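Local structure of MaoC-like dehydratase (Phytophthora Capsici, 3KH8) at residues Gly65-Phe73 and Arg260-Val271. The protein probably catalyses the reversible hydration of enoyl thioesters as a hydro-lyase built on a double hot dog fold. Residues are numbered along the deposited sequence; the frame is centred on the assembly and turned at random.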
loop_
_atom_site.group_PDB
_atom_site.type_symbol
_atom_site.label_atom_id
_atom_site.label_comp_id
_atom_site.label_asym_id
_atom_site.label_seq_id
_atom_site.Cartn_x
_atom_site.Cartn_y
_atom_site.Cartn_z
ATOM N N GLY A 65 -2.988 -4.169 2.066
ATOM C CA GLY A 65 -3.494 -4.734 0.816
ATOM C C GLY A 65 -4.656 -5.692 1.026
ATOM O O GLY A 65 -5.582 -5.727 0.222
ATOM N N ILE A 66 -4.612 -6.470 2.104
ATOM C CA ILE A 66 -5.714 -7.392 2.413
ATOM C C ILE A 66 -6.748 -6.757 3.357
ATOM O O ILE A 66 -7.688 -7.415 3.801
ATOM C CB ILE A 66 -5.216 -8.766 2.933
ATOM C CG1 ILE A 66 -4.399 -8.617 4.226
ATOM C CG2 ILE A 66 -4.412 -9.488 1.836
ATOM C CD1 ILE A 66 -4.123 -9.947 4.941
ATOM N N GLY A 67 -6.563 -5.471 3.651
ATOM C CA GLY A 67 -7.540 -4.707 4.420
ATOM C C GLY A 67 -7.415 -4.821 5.926
ATOM O O GLY A 67 -8.292 -4.356 6.652
ATOM N N GLU A 68 -6.332 -5.428 6.406
ATOM C CA GLU A 68 -6.119 -5.545 7.850
ATOM C C GLU A 68 -5.688 -4.204 8.447
ATOM O O GLU A 68 -4.869 -3.490 7.858
ATOM C CB GLU A 68 -5.087 -6.634 8.173
ATOM C CG GLU A 68 -4.949 -6.938 9.671
ATOM C CD GLU A 68 -6.285 -7.247 10.331
ATOM O OE1 GLU A 68 -6.893 -8.285 9.991
ATOM O OE2 GLU A 68 -6.727 -6.449 11.189
ATOM N N SER A 69 -6.255 -3.873 9.605
ATOM C CA SER A 69 -5.967 -2.618 10.301
ATOM C C SER A 69 -5.364 -2.819 11.694
ATOM O O SER A 69 -4.851 -1.870 12.293
ATOM C CB SER A 69 -7.233 -1.764 10.410
ATOM O OG SER A 69 -8.268 -2.473 11.064
ATOM N N ASP A 70 -5.431 -4.049 12.203
ATOM C CA ASP A 70 -4.879 -4.383 13.518
ATOM C C ASP A 70 -3.396 -4.019 13.573
ATOM O O ASP A 70 -2.616 -4.410 12.694
ATOM C CB ASP A 70 -5.070 -5.876 13.804
ATOM C CG ASP A 70 -4.734 -6.266 15.240
ATOM O OD1 ASP A 70 -3.875 -5.632 15.886
ATOM O OD2 ASP A 70 -5.337 -7.246 15.722
ATOM N N LEU A 71 -3.026 -3.283 14.617
ATOM C CA LEU A 71 -1.650 -2.809 14.824
ATOM C C LEU A 71 -0.607 -3.920 14.871
ATOM O O LEU A 71 0.557 -3.690 14.530
ATOM C CB LEU A 71 -1.559 -1.948 16.090
ATOM C CG LEU A 71 -2.445 -0.696 16.149
ATOM C CD1 LEU A 71 -2.171 0.114 17.419
ATOM C CD2 LEU A 71 -2.260 0.168 14.912
ATOM N N GLN A 72 -1.024 -5.118 15.288
ATOM C CA GLN A 72 -0.159 -6.296 15.243
ATOM C C GLN A 72 0.421 -6.505 13.839
ATOM O O GLN A 72 1.539 -6.996 13.691
ATOM C CB GLN A 72 -0.920 -7.554 15.708
ATOM C CG GLN A 72 -0.139 -8.861 15.514
ATOM C CD GLN A 72 -0.669 -10.029 16.332
ATOM O OE1 GLN A 72 -1.873 -10.163 16.555
ATOM N NE2 GLN A 72 0.238 -10.892 16.766
ATOM N N PHE A 73 -0.338 -6.113 12.815
ATOM C CA PHE A 73 0.081 -6.289 11.424
ATOM C C PHE A 73 0.385 -4.998 10.654
ATOM O O PHE A 73 1.025 -5.050 9.599
ATOM C CB PHE A 73 -0.954 -7.131 10.663
ATOM C CG PHE A 73 -1.187 -8.486 11.273
ATOM C CD1 PHE A 73 -0.186 -9.453 11.248
ATOM C CD2 PHE A 73 -2.397 -8.785 11.892
ATOM C CE1 PHE A 73 -0.386 -10.706 11.826
ATOM C CE2 PHE A 73 -2.613 -10.037 12.471
ATOM C CZ PHE A 73 -1.603 -11.001 12.435
ATOM N N ARG A 260 -7.856 -13.405 7.685
ATOM C CA ARG A 260 -7.974 -12.390 8.729
ATOM C C ARG A 260 -9.077 -12.746 9.722
ATOM O O ARG A 260 -8.888 -12.625 10.933
ATOM C CB ARG A 260 -8.266 -11.016 8.124
ATOM C CG ARG A 260 -7.081 -10.341 7.430
ATOM C CD ARG A 260 -7.531 -9.070 6.715
ATOM N NE ARG A 260 -8.379 -8.253 7.578
ATOM C CZ ARG A 260 -9.384 -7.494 7.158
ATOM N NH1 ARG A 260 -9.687 -7.421 5.866
ATOM N NH2 ARG A 260 -10.094 -6.810 8.042
ATOM N N ALA A 261 -10.225 -13.179 9.201
ATOM C CA ALA A 261 -11.349 -13.582 10.044
ATOM C C ALA A 261 -10.979 -14.796 10.896
ATOM O O ALA A 261 -11.283 -14.836 12.090
ATOM C CB ALA A 261 -12.577 -13.876 9.193
ATOM N N LEU A 262 -10.305 -15.766 10.278
ATOM C CA LEU A 262 -9.878 -16.984 10.972
ATOM C C LEU A 262 -8.857 -16.703 12.074
ATOM O O LEU A 262 -8.966 -17.245 13.177
ATOM C CB LEU A 262 -9.342 -18.019 9.973
ATOM C CG LEU A 262 -10.378 -18.592 8.999
ATOM C CD1 LEU A 262 -9.691 -19.120 7.740
ATOM C CD2 LEU A 262 -11.227 -19.677 9.668
ATOM N N PHE A 263 -7.873 -15.854 11.775
ATOM C CA PHE A 263 -6.875 -15.459 12.769
ATOM C C PHE A 263 -7.528 -14.742 13.943
ATOM O O PHE A 263 -7.202 -15.016 15.101
ATOM C CB PHE A 263 -5.773 -14.573 12.157
ATOM C CG PHE A 263 -4.766 -14.080 13.170
ATOM C CD1 PHE A 263 -3.712 -14.891 13.571
ATOM C CD2 PHE A 263 -4.892 -12.814 13.741
ATOM C CE1 PHE A 263 -2.785 -14.446 14.524
ATOM C CE2 PHE A 263 -3.971 -12.360 14.693
ATOM C CZ PHE A 263 -2.915 -13.178 15.080
ATOM N N LYS A 264 -8.447 -13.830 13.632
ATOM C CA LYS A 264 -9.130 -13.017 14.642
ATOM C C LYS A 264 -9.984 -13.878 15.579
ATOM O O LYS A 264 -9.973 -13.682 16.799
ATOM C CB LYS A 264 -9.992 -11.949 13.958
ATOM C CG LYS A 264 -10.537 -10.875 14.886
ATOM C CD LYS A 264 -11.426 -9.903 14.119
ATOM C CE LYS A 264 -11.943 -8.793 15.019
ATOM N NZ LYS A 264 -12.795 -7.836 14.250
ATOM N N GLN A 265 -10.709 -14.834 15.005
ATOM C CA GLN A 265 -11.609 -15.686 15.785
ATOM C C GLN A 265 -10.880 -16.741 16.627
ATOM O O GLN A 265 -11.237 -16.961 17.788
ATOM C CB GLN A 265 -12.666 -16.338 14.881
ATOM C CG GLN A 265 -13.701 -17.208 15.620
ATOM C CD GLN A 265 -14.494 -16.443 16.664
ATOM O OE1 GLN A 265 -14.993 -15.348 16.404
ATOM N NE2 GLN A 265 -14.622 -17.025 17.853
ATOM N N PHE A 266 -9.849 -17.362 16.056
ATOM C CA PHE A 266 -9.273 -18.581 16.634
ATOM C C PHE A 266 -7.854 -18.504 17.203
ATOM O O PHE A 266 -7.511 -19.277 18.106
ATOM C CB PHE A 266 -9.377 -19.735 15.631
ATOM C CG PHE A 266 -10.787 -20.042 15.208
ATOM C CD1 PHE A 266 -11.643 -20.751 16.050
ATOM C CD2 PHE A 266 -11.262 -19.615 13.973
ATOM C CE1 PHE A 266 -12.951 -21.034 15.666
ATOM C CE2 PHE A 266 -12.569 -19.889 13.579
ATOM C CZ PHE A 266 -13.419 -20.600 14.425
ATOM N N CYS A 267 -7.022 -17.599 16.690
ATOM C CA CYS A 267 -5.585 -17.668 16.986
ATOM C C CYS A 267 -5.104 -16.909 18.230
ATOM O O CYS A 267 -3.925 -16.981 18.578
ATOM C CB CYS A 267 -4.753 -17.291 15.755
ATOM S SG CYS A 267 -4.818 -18.508 14.417
ATOM N N GLY A 268 -6.013 -16.195 18.896
ATOM C CA GLY A 268 -5.694 -15.467 20.131
ATOM C C GLY A 268 -4.481 -14.551 20.060
ATOM O O GLY A 268 -3.643 -14.551 20.967
ATOM N N GLY A 269 -4.377 -13.788 18.973
ATOM C CA GLY A 269 -3.300 -12.807 18.804
ATOM C C GLY A 269 -1.904 -13.371 18.605
ATOM O O GLY A 269 -0.919 -12.642 18.711
ATOM N N ASP A 270 -1.815 -14.662 18.297
ATOM C CA ASP A 270 -0.526 -15.338 18.154
ATOM C C ASP A 270 -0.386 -16.011 16.787
ATOM O O ASP A 270 -1.032 -17.031 16.521
ATOM C CB ASP A 270 -0.344 -16.358 19.290
ATOM C CG ASP A 270 1.001 -17.074 19.242
ATOM O OD1 ASP A 270 1.870 -16.713 18.414
ATOM O OD2 ASP A 270 1.189 -18.008 20.052
ATOM N N VAL A 271 0.470 -15.448 15.934
ATOM C CA VAL A 271 0.678 -15.980 14.580
ATOM C C VAL A 271 1.227 -17.411 14.567
ATOM O O VAL A 271 0.987 -18.155 13.621
ATOM C CB VAL A 271 1.560 -15.053 13.677
ATOM C CG1 VAL A 271 0.861 -13.727 13.422
ATOM C CG2 VAL A 271 2.971 -14.850 14.264
HETATM O O HOH W 1 -6.834 -10.584 11.456
HETATM O O HOH W 2 -9.894 -8.197 10.519
#
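F73 sets its ring edge against one face of F263, a T-shaped pair with planes at 72° and F73 CZ placed off-centre toward the rim of F263. The same F73 edge meets V271, whose CG1 lies 3.6 Å from F73 CE1, while CG of Q72 sits over one F73 face. At the edge of F263, in plane, is Q72 OE1, 3.5 Å from F263 CZ. With CG anti to the backbone N (chi1 172°) and an extended chain beyond, Q72 carries its amide to the turn C267-D270, where Q72 NE2 donates to G269 O (2.9 Å) from above the carbonyl plane; NE2 also reaches K80 O.

The R260 guanidinium has G67 O and E68 N over one face and E68 OE1 in its plane. R260 NE lies 2.8 Å from E68 OE1 in a salt bridge, approaching that oxygen 60° out of the carboxylate plane, and R260 NH1 donates to I66 O at 2.9 Å. A bend at chi3 turns the group onto the Schellman end of helix 56-65.

Two waters also donate to E68 OE1, and D70 N binds OE2, so the carboxylate is probably held ionised as it ties the N-terminal hydratase 2 region to helix 251-266 of the MaoC-like half.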